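Local atomic coordinates of histidine acid phosphatase (Bifidobacterium longum subsp. infantis, PDB entry 6RXD), a protein that removes phosphate groups from inositol hexakisphosphate (phytate) as a histidine acid phytase, and probably also dephosphorylates lower inositol phosphates and 2,3-bisphosphoglycerate. Residues 26-31 with 489-494; 133-138 with 395-400; 191-196 with 210-215. One frame throughout, in Å; residues are numbered along the deposited sequence.

Interaction 1. Residues 26-31 with 489-494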
loop_
_atom_site.group_PDB
_atom_site.type_symbol
_atom_site.label_atom_id
_atom_site.label_comp_id
_atom_site.label_asym_id
_atom_site.label_seq_id
_atom_site.Cartn_x
_atom_site.Cartn_y
_atom_site.Cartn_z
ATOM N N SER A 26 -14.068 6.277 20.045
ATOM C CA SER A 26 -14.226 7.725 20.133
ATOM C C SER A 26 -14.456 8.436 18.798
ATOM O O SER A 26 -14.275 9.649 18.709
ATOM C CB SER A 26 -13.024 8.349 20.845
ATOM O OG SER A 26 -11.851 8.220 20.063
ATOM N N TYR A 27 -14.871 7.706 17.767
ATOM C CA TYR A 27 -15.180 8.380 16.505
ATOM C C TYR A 27 -16.370 9.299 16.744
ATOM O O TYR A 27 -17.302 8.941 17.478
ATOM C CB TYR A 27 -15.511 7.372 15.404
ATOM C CG TYR A 27 -14.349 6.480 15.028
ATOM C CD1 TYR A 27 -13.090 7.010 14.791
ATOM C CD2 TYR A 27 -14.517 5.108 14.917
ATOM C CE1 TYR A 27 -12.020 6.197 14.451
ATOM C CE2 TYR A 27 -13.458 4.288 14.585
ATOM C CZ TYR A 27 -12.215 4.839 14.349
ATOM O OH TYR A 27 -11.162 4.031 14.012
ATOM N N SER A 28 -16.352 10.477 16.132
ATOM C CA SER A 28 -17.411 11.452 16.387
ATOM C C SER A 28 -18.797 10.948 15.977
ATOM O O SER A 28 -18.939 10.200 14.999
ATOM C CB SER A 28 -17.101 12.787 15.712
ATOM O OG SER A 28 -17.308 12.708 14.311
ATOM N N LYS A 29 -19.816 11.342 16.741
ATOM C CA LYS A 29 -21.200 11.048 16.389
ATOM C C LYS A 29 -21.716 12.075 15.379
ATOM O O LYS A 29 -21.390 13.256 15.455
ATOM C CB LYS A 29 -22.088 11.078 17.638
ATOM C CG LYS A 29 -21.574 10.221 18.791
ATOM C CD LYS A 29 -21.299 8.792 18.344
ATOM C CE LYS A 29 -20.974 7.885 19.525
ATOM N NZ LYS A 29 -20.626 6.510 19.065
ATOM N N ALA A 30 -22.535 11.621 14.440
ATOM C CA ALA A 30 -23.168 12.532 13.501
ATOM C C ALA A 30 -24.101 13.463 14.265
ATOM O O ALA A 30 -24.602 13.101 15.340
ATOM C CB ALA A 30 -23.932 11.748 12.442
ATOM N N PRO A 31 -24.332 14.670 13.725
ATOM C CA PRO A 31 -25.223 15.622 14.394
ATOM C C PRO A 31 -26.634 15.072 14.586
ATOM O O PRO A 31 -27.080 14.181 13.848
ATOM C CB PRO A 31 -25.242 16.829 13.446
ATOM C CG PRO A 31 -24.649 16.343 12.157
ATOM C CD PRO A 31 -23.704 15.249 12.525
ATOM N N GLY A 489 -16.270 22.914 14.420
ATOM C CA GLY A 489 -15.884 21.818 15.288
ATOM C C GLY A 489 -16.336 20.440 14.827
ATOM O O GLY A 489 -16.288 19.482 15.596
ATOM N N SER A 490 -16.769 20.336 13.573
ATOM C CA SER A 490 -17.265 19.064 13.055
ATOM C C SER A 490 -16.312 18.489 12.018
ATOM O O SER A 490 -15.606 19.235 11.329
ATOM C CB SER A 490 -18.643 19.254 12.419
ATOM O OG SER A 490 -19.160 18.024 11.949
ATOM N N THR A 491 -16.298 17.157 11.929
ATOM C CA THR A 491 -15.592 16.442 10.864
ATOM C C THR A 491 -16.560 15.840 9.857
ATOM O O THR A 491 -16.169 14.999 9.045
ATOM C CB THR A 491 -14.711 15.313 11.430
ATOM O OG1 THR A 491 -15.498 14.512 12.315
ATOM C CG2 THR A 491 -13.529 15.887 12.186
ATOM N N TRP A 492 -17.826 16.254 9.918
ATOM C CA TRP A 492 -18.827 15.847 8.938
ATOM C C TRP A 492 -19.001 16.941 7.890
ATOM O O TRP A 492 -18.989 18.125 8.222
ATOM C CB TRP A 492 -20.169 15.556 9.626
ATOM C CG TRP A 492 -20.074 14.408 10.569
ATOM C CD1 TRP A 492 -19.617 14.437 11.862
ATOM C CD2 TRP A 492 -20.424 13.047 10.297
ATOM N NE1 TRP A 492 -19.654 13.175 12.403
ATOM C CE2 TRP A 492 -20.147 12.302 11.463
ATOM C CE3 TRP A 492 -20.938 12.383 9.174
ATOM C CZ2 TRP A 492 -20.373 10.921 11.546
ATOM C CZ3 TRP A 492 -21.164 11.016 9.254
ATOM C CH2 TRP A 492 -20.884 10.299 10.435
ATOM N N TYR A 493 -19.185 16.525 6.633
ATOM C CA TYR A 493 -19.287 17.447 5.499
ATOM C C TYR A 493 -20.474 17.090 4.620
ATOM O O TYR A 493 -20.720 15.906 4.349
ATOM C CB TYR A 493 -18.035 17.333 4.633
ATOM C CG TYR A 493 -16.767 17.743 5.325
ATOM C CD1 TYR A 493 -16.188 18.970 5.054
ATOM C CD2 TYR A 493 -16.153 16.910 6.259
ATOM C CE1 TYR A 493 -15.010 19.358 5.679
ATOM C CE2 TYR A 493 -14.965 17.294 6.896
ATOM C CZ TYR A 493 -14.409 18.514 6.597
ATOM O OH TYR A 493 -13.240 18.903 7.208
ATOM N N LYS A 494 -21.175 18.108 4.128
ATOM C CA LYS A 494 -22.267 17.878 3.184
ATOM C C LYS A 494 -21.751 17.246 1.897
ATOM O O LYS A 494 -20.651 17.575 1.424
ATOM C CB LYS A 494 -22.957 19.187 2.828
ATOM C CG LYS A 494 -23.908 19.721 3.882
ATOM C CD LYS A 494 -24.748 20.846 3.273
ATOM C CE LYS A 494 -25.690 21.465 4.313
ATOM N NZ LYS A 494 -26.466 22.627 3.749
#
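Ala30 and Pro31 cover one face of the Trp492 indole with two CH-pi contacts. Ala30 CB lies 3.9 Å from the centroid of the six-membered ring of Trp492, 16° off the ring normal. Pro31 CD stands 4.3 Å from the centroid of the five-membered ring of Trp492, and Ala30 CA sits above the rim of the same face. The join links the irregular run into strand 34-44 with the run leading into strand 493-494, both strands of the large mixed sheet. Ser490 forms an ST turn: Trp492 N donates to Ser490 OG at 3.0 Å, nearly straight at 164°. The polar contacts gather around Ser28, whose OG sits between the backbone N and the carbonyl carbon (chi1 75°). Trp492 NE1 gives Ser28 OG a weak, bent hydrogen bond of 3.1 Å, and Thr491 OG1 lies 3.2 Å from Ser28 OG. Both hydroxyls bond to the same carboxylate oxygen, OE2 of Glu476. An alanine in place of Trp492 would probably open a gap beneath Ala30 and Pro31 and deprive Ser28 OG of its indole N-H. The indole also meets Tyr451 edge-to-face, and both Trp492 and Pro31 touch Ile467 on strand 467-472.

Interaction 2. Residues 133-138 with 395-400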
loop_
_atom_site.group_PDB
_atom_site.type_symbol
_atom_site.label_atom_id
_atom_site.label_comp_id
_atom_site.label_asym_id
_atom_site.label_seq_id
_atom_site.Cartn_x
_atom_site.Cartn_y
_atom_site.Cartn_z
ATOM N N ILE A 133 -24.257 -5.569 0.104
ATOM C CA ILE A 133 -22.854 -5.179 0.232
ATOM C C ILE A 133 -22.108 -5.552 -1.048
ATOM O O ILE A 133 -22.228 -6.681 -1.533
ATOM C CB ILE A 133 -22.207 -5.921 1.413
ATOM C CG1 ILE A 133 -22.870 -5.513 2.733
ATOM C CG2 ILE A 133 -20.700 -5.669 1.471
ATOM C CD1 ILE A 133 -22.384 -6.310 3.936
ATOM N N ALA A 134 -21.345 -4.618 -1.607
ATOM C CA ALA A 134 -20.557 -4.916 -2.810
ATOM C C ALA A 134 -19.088 -5.020 -2.461
ATOM O O ALA A 134 -18.521 -4.084 -1.904
ATOM C CB ALA A 134 -20.772 -3.843 -3.876
ATOM N N TYR A 135 -18.479 -6.162 -2.775
ATOM C CA TYR A 135 -17.041 -6.345 -2.602
ATOM C C TYR A 135 -16.372 -6.207 -3.957
ATOM O O TYR A 135 -16.845 -6.771 -4.943
ATOM C CB TYR A 135 -16.748 -7.739 -2.035
ATOM C CG TYR A 135 -17.035 -7.889 -0.559
ATOM C CD1 TYR A 135 -16.146 -7.394 0.386
ATOM C CD2 TYR A 135 -18.179 -8.542 -0.108
ATOM C CE1 TYR A 135 -16.389 -7.531 1.737
ATOM C CE2 TYR A 135 -18.433 -8.680 1.255
ATOM C CZ TYR A 135 -17.528 -8.173 2.162
ATOM O OH TYR A 135 -17.751 -8.298 3.513
ATOM N N GLN A 136 -15.281 -5.450 -4.018
ATOM C CA GLN A 136 -14.579 -5.262 -5.282
ATOM C C GLN A 136 -13.088 -5.404 -5.098
ATOM O O GLN A 136 -12.558 -5.065 -4.044
ATOM C CB GLN A 136 -14.861 -3.873 -5.860
ATOM C CG GLN A 136 -16.329 -3.624 -6.162
ATOM C CD GLN A 136 -16.578 -2.254 -6.772
ATOM O OE1 GLN A 136 -15.654 -1.455 -6.949
ATOM N NE2 GLN A 136 -17.834 -1.977 -7.090
ATOM N N SER A 137 -12.418 -5.910 -6.129
ATOM C CA SER A 137 -10.959 -5.875 -6.157
ATOM C C SER A 137 -10.447 -5.528 -7.552
ATOM O O SER A 137 -11.214 -5.468 -8.503
ATOM C CB SER A 137 -10.367 -7.195 -5.664
ATOM O OG SER A 137 -10.033 -8.032 -6.744
ATOM N N SER A 138 -9.145 -5.271 -7.656
ATOM C CA SER A 138 -8.525 -4.988 -8.937
ATOM C C SER A 138 -8.537 -6.234 -9.813
ATOM O O SER A 138 -8.408 -6.141 -11.036
ATOM C CB SER A 138 -7.079 -4.563 -8.711
ATOM O OG SER A 138 -6.365 -5.613 -8.088
ATOM N N PHE A 395 -16.934 -2.163 -0.523
ATOM C CA PHE A 395 -15.614 -2.409 0.061
ATOM C C PHE A 395 -14.650 -2.813 -1.054
ATOM O O PHE A 395 -14.844 -3.842 -1.712
ATOM C CB PHE A 395 -15.682 -3.524 1.115
ATOM C CG PHE A 395 -16.563 -3.205 2.303
ATOM C CD1 PHE A 395 -16.416 -2.014 3.001
ATOM C CD2 PHE A 395 -17.532 -4.106 2.718
ATOM C CE1 PHE A 395 -17.226 -1.731 4.108
ATOM C CE2 PHE A 395 -18.346 -3.833 3.815
ATOM C CZ PHE A 395 -18.190 -2.643 4.514
ATOM N N ARG A 396 -13.618 -1.997 -1.273
ATOM C CA ARG A 396 -12.710 -2.168 -2.411
ATOM C C ARG A 396 -11.306 -2.501 -1.936
ATOM O O ARG A 396 -10.860 -1.981 -0.908
ATOM C CB ARG A 396 -12.619 -0.871 -3.227
ATOM C CG ARG A 396 -13.939 -0.294 -3.731
ATOM C CD ARG A 396 -13.691 1.117 -4.214
ATOM N NE ARG A 396 -14.897 1.805 -4.688
ATOM C CZ ARG A 396 -15.707 2.516 -3.912
ATOM N NH1 ARG A 396 -15.460 2.629 -2.613
ATOM N NH2 ARG A 396 -16.770 3.119 -4.440
ATOM N N PHE A 397 -10.612 -3.337 -2.711
ATOM C CA PHE A 397 -9.283 -3.833 -2.345
ATOM C C PHE A 397 -8.326 -3.704 -3.510
ATOM O O PHE A 397 -8.626 -4.139 -4.618
ATOM C CB PHE A 397 -9.384 -5.284 -1.858
ATOM C CG PHE A 397 -10.262 -5.413 -0.659
ATOM C CD1 PHE A 397 -9.726 -5.325 0.615
ATOM C CD2 PHE A 397 -11.648 -5.497 -0.807
ATOM C CE1 PHE A 397 -10.538 -5.377 1.730
ATOM C CE2 PHE A 397 -12.472 -5.546 0.302
ATOM C CZ PHE A 397 -11.925 -5.483 1.571
ATOM N N ALA A 398 -7.180 -3.073 -3.262
ATOM C CA ALA A 398 -6.298 -2.677 -4.348
ATOM C C ALA A 398 -4.844 -2.585 -3.893
ATOM O O ALA A 398 -4.365 -3.455 -3.173
ATOM C CB ALA A 398 -6.782 -1.346 -4.966
ATOM N N HIS A 399 -4.154 -1.520 -4.290
ATOM C CA HIS A 399 -2.688 -1.498 -4.252
ATOM C C HIS A 399 -2.086 -0.183 -3.791
ATOM O O HIS A 399 -2.768 0.841 -3.729
ATOM C CB HIS A 399 -2.169 -1.813 -5.659
ATOM C CG HIS A 399 -2.792 -3.033 -6.244
ATOM N ND1 HIS A 399 -2.232 -4.284 -6.112
ATOM C CD2 HIS A 399 -3.963 -3.205 -6.904
ATOM C CE1 HIS A 399 -3.029 -5.177 -6.680
ATOM N NE2 HIS A 399 -4.083 -4.548 -7.166
ATOM N N ALA A 400 -0.789 -0.196 -3.498
ATOM C CA ALA A 400 -0.100 1.055 -3.197
ATOM C C ALA A 400 -0.199 2.002 -4.377
ATOM O O ALA A 400 -0.267 3.224 -4.207
ATOM C CB ALA A 400 1.355 0.790 -2.856
HETATM O O HOH W 1 -14.989 1.053 -7.388
#
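Tyr135, Gln136 and Ser137 pair with Phe395, Arg396 and Phe397 as neighbouring parallel strands, their axes 4.6 Å apart at closest and 12° from parallel. Backbone bonds step between them: Phe395 N to Ala134 O, Gln136 N to Phe395 O, Phe397 N to Gln136 O, and a longer one from Ser138 N to Phe397 O at 3.3 Å. On the face carrying Tyr135, Phe395 and Phe397, Tyr135 lies beside both phenylalanines and points the same way. Its CE1 touches Phe395 CD2 at 3.7 Å with the ring planes turned 45° apart, while Phe397 CE2 meets the edge of the tyrosine ring. Ile133 CG2 meets Phe395 CD2 obliquely, also at 3.7 Å; Phe150 of helix 141-157 packs on Phe395, edge-to-face on Phe397, and touches Tyr135. On the opposite face Gln136, its chain extended beyond CG, runs side by side with Arg396, amide and guanidinium planes 86° apart. A water joins them, donating to Gln136 OE1 at 2.6 Å and accepting from Arg396 NE at 2.8 Å in the guanidinium plane; Arg396 also forms salt bridges with Asp377 and Glu40. Past the strands, Ser138 OG and His399 NE2 share a short hydrogen bond of 2.7 Å, and Ser138 OG also takes the N-H of Glu140. This is a central parallel pairing in the histidine phosphatase alpha/beta domain, strand 391-398 lying between 132-137 and 34-44 and running into the His-Ala-Glu motif, which begins at N-cap His399 and, as in other MINPP enzymes, probably supplies the proton donor.

Interaction 3. Residues 191-196 with 210-215; sequences HKVQNP and IANNYQ
Residues His191, Lys192 and Val193, in the loop after helix 185-188, pack against one side of helix 206-220 through Ala211, Asn212, Tyr214 and Gln215: a loop-on-helix contact that combines one short, nearly straight hydrogen bond with close van der Waals packing. The backbones come nearest at Lys192 and Ala211, with CA atoms 4.8 Å apart. There the small Ala211 side chain points toward the loop, and its CB rests 3.4 Å from Lys192 C, so the loop main chain can lie close to the helix. Beside it Val193 CG2 spans two helix residues, 4.0 Å from Ala211 CB and equally far from Asn212 CB, Val193 and Asn212 lying side by side. One helical turn after Ala211, Gln215 bends back toward the loop. Its chi2 of -67° turns CD away from an extended course, and Gln215 NE2 then donates to His191 O at 2.6 Å in a bond of 172°. The acceptor lies in the plane of the Gln215 amide, whereas the donor is tilted 27° from the plane of the His191 carbonyl. The Lys192 and Gln215 side chains cross obliquely, Lys192 CG 3.6 Å from Gln215 NE2. Tyr214 CD2 approaches His191 O from another direction, also at 3.6 Å. Tyr214 OH reaches on to the backbone O of Glu356, a residue that binds zinc in another structure of this protein. Within the loop, Lys201 NZ bonds to both Lys192 O and Asn195 OD1. The chemistry thus pairs a side-chain donor on the helix with a main-chain acceptor in the loop: the bond depends on the path of the loop backbone at His191 and not on its imidazole, whose ring meets Tyr189 while the side chain touches Ile370.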
loop_
_atom_site.group_PDB
_atom_site.type_symbol
_atom_site.label_atom_id
_atom_site.label_comp_id
_atom_site.label_asym_id
_atom_site.label_seq_id
_atom_site.Cartn_x
_atom_site.Cartn_y
_atom_site.Cartn_z
ATOM N N HIS A 191 -3.755 2.668 -13.105
ATOM C CA HIS A 191 -2.401 3.128 -13.402
ATOM C C HIS A 191 -1.767 2.354 -14.560
ATOM O O HIS A 191 -0.688 2.705 -15.027
ATOM C CB HIS A 191 -1.525 3.047 -12.144
ATOM C CG HIS A 191 -1.413 1.662 -11.581
ATOM N ND1 HIS A 191 -2.470 1.014 -10.980
ATOM C CD2 HIS A 191 -0.373 0.796 -11.567
ATOM C CE1 HIS A 191 -2.076 -0.195 -10.600
ATOM N NE2 HIS A 191 -0.812 -0.351 -10.948
ATOM N N LYS A 192 -2.442 1.308 -15.025
ATOM C CA LYS A 192 -1.895 0.477 -16.110
ATOM C C LYS A 192 -2.946 0.096 -17.115
ATOM O O LYS A 192 -4.115 -0.065 -16.771
ATOM C CB LYS A 192 -1.273 -0.804 -15.554
ATOM C CG LYS A 192 0.114 -0.612 -14.993
ATOM C CD LYS A 192 0.684 -1.915 -14.479
ATOM C CE LYS A 192 2.091 -1.712 -13.941
ATOM N NZ LYS A 192 2.507 -2.841 -13.063
ATOM N N VAL A 193 -2.521 -0.076 -18.363
ATOM C CA VAL A 193 -3.430 -0.528 -19.404
ATOM C C VAL A 193 -3.762 -2.001 -19.206
ATOM O O VAL A 193 -4.909 -2.424 -19.381
ATOM C CB VAL A 193 -2.837 -0.279 -20.805
ATOM C CG1 VAL A 193 -3.614 -1.049 -21.881
ATOM C CG2 VAL A 193 -2.831 1.214 -21.116
ATOM N N GLN A 194 -2.753 -2.776 -18.821
ATOM C CA GLN A 194 -2.925 -4.206 -18.602
ATOM C C GLN A 194 -3.556 -4.489 -17.244
ATOM O O GLN A 194 -2.967 -4.179 -16.205
ATOM C CB GLN A 194 -1.576 -4.928 -18.694
ATOM C CG GLN A 194 -0.880 -4.800 -20.042
ATOM C CD GLN A 194 -0.382 -3.397 -20.333
ATOM O OE1 GLN A 194 0.011 -2.660 -19.423
ATOM N NE2 GLN A 194 -0.410 -3.013 -21.611
ATOM N N ASN A 195 -4.747 -5.087 -17.260
ATOM C CA ASN A 195 -5.446 -5.466 -16.038
ATOM C C ASN A 195 -4.866 -6.738 -15.444
ATOM O O ASN A 195 -4.338 -7.580 -16.175
ATOM C CB ASN A 195 -6.940 -5.659 -16.328
ATOM C CG ASN A 195 -7.602 -4.393 -16.808
ATOM O OD1 ASN A 195 -7.245 -3.299 -16.375
ATOM N ND2 ASN A 195 -8.577 -4.529 -17.709
ATOM N N PRO A 196 -4.954 -6.890 -14.116
ATOM C CA PRO A 196 -4.392 -8.078 -13.455
ATOM C C PRO A 196 -4.979 -9.408 -13.948
ATOM O O PRO A 196 -4.286 -10.423 -13.891
ATOM C CB PRO A 196 -4.765 -7.870 -11.983
ATOM C CG PRO A 196 -4.980 -6.399 -11.832
ATOM C CD PRO A 196 -5.445 -5.883 -13.155
ATOM N N ILE A 210 -6.238 7.346 -19.551
ATOM C CA ILE A 210 -5.718 7.689 -18.229
ATOM C C ILE A 210 -4.467 6.881 -17.917
ATOM O O ILE A 210 -3.442 7.434 -17.528
ATOM C CB ILE A 210 -6.778 7.455 -17.142
ATOM C CG1 ILE A 210 -7.871 8.524 -17.243
ATOM C CG2 ILE A 210 -6.145 7.475 -15.740
ATOM C CD1 ILE A 210 -9.056 8.274 -16.354
ATOM N N ALA A 211 -4.540 5.571 -18.123
ATOM C CA ALA A 211 -3.423 4.689 -17.826
ATOM C C ALA A 211 -2.273 4.880 -18.805
ATOM O O ALA A 211 -1.114 4.953 -18.404
ATOM C CB ALA A 211 -3.877 3.248 -17.832
ATOM N N ASN A 212 -2.592 4.939 -20.098
ATOM C CA ASN A 212 -1.563 5.056 -21.122
ATOM C C ASN A 212 -0.799 6.381 -21.056
ATOM O O ASN A 212 0.436 6.398 -21.143
ATOM C CB ASN A 212 -2.184 4.883 -22.510
ATOM C CG ASN A 212 -1.146 4.632 -23.581
ATOM O OD1 ASN A 212 -0.299 3.757 -23.444
ATOM N ND2 ASN A 212 -1.202 5.412 -24.651
ATOM N N ASN A 213 -1.529 7.484 -20.916
ATOM C CA ASN A 213 -0.885 8.791 -20.807
ATOM C C ASN A 213 -0.002 8.851 -19.566
ATOM O O ASN A 213 1.088 9.413 -19.605
ATOM C CB ASN A 213 -1.907 9.927 -20.795
ATOM C CG ASN A 213 -2.673 10.036 -22.103
ATOM O OD1 ASN A 213 -2.318 9.392 -23.089
ATOM N ND2 ASN A 213 -3.729 10.841 -22.111
ATOM N N TYR A 214 -0.451 8.237 -18.476
ATOM C CA TYR A 214 0.356 8.214 -17.259
ATOM C C TYR A 214 1.645 7.400 -17.427
ATOM O O TYR A 214 2.724 7.858 -17.047
ATOM C CB TYR A 214 -0.463 7.700 -16.064
ATOM C CG TYR A 214 0.400 7.292 -14.882
ATOM C CD1 TYR A 214 0.869 8.237 -13.975
ATOM C CD2 TYR A 214 0.746 5.959 -14.680
ATOM C CE1 TYR A 214 1.669 7.861 -12.887
ATOM C CE2 TYR A 214 1.549 5.577 -13.622
ATOM C CZ TYR A 214 2.008 6.534 -12.728
ATOM O OH TYR A 214 2.808 6.145 -11.680
ATOM N N GLN A 215 1.544 6.199 -17.988
ATOM C CA GLN A 215 2.745 5.383 -18.185
ATOM C C GLN A 215 3.743 6.070 -19.120
ATOM O O GLN A 215 4.952 6.038 -18.874
ATOM C CB GLN A 215 2.385 3.982 -18.693
ATOM C CG GLN A 215 1.662 3.126 -17.650
ATOM C CD GLN A 215 2.546 2.760 -16.471
ATOM O OE1 GLN A 215 3.773 2.736 -16.588
ATOM N NE2 GLN A 215 1.928 2.471 -15.329
#

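In the fold
From the N terminus, residues 26-31 come first and find their partner only near the C terminus, at 489-494, so interaction 1 closes a loop around nearly the whole chain. Further on, strand 132-137 pairs with strand 391-398, closing interaction 2 inside that loop. Within it in turn, interaction 3 closes a short local loop between residues 191-196 and helix 206-220. The three are nested and none cross. Interactions 1 and 2 both reach the large mixed sheet, at places whose centres are about 26 Å apart. Interaction 3 packs beside the end of interaction 2, where Ser138 O meets Pro196 CG at 3.5 Å, and ties the loop holding 191-196 to helix 206-220.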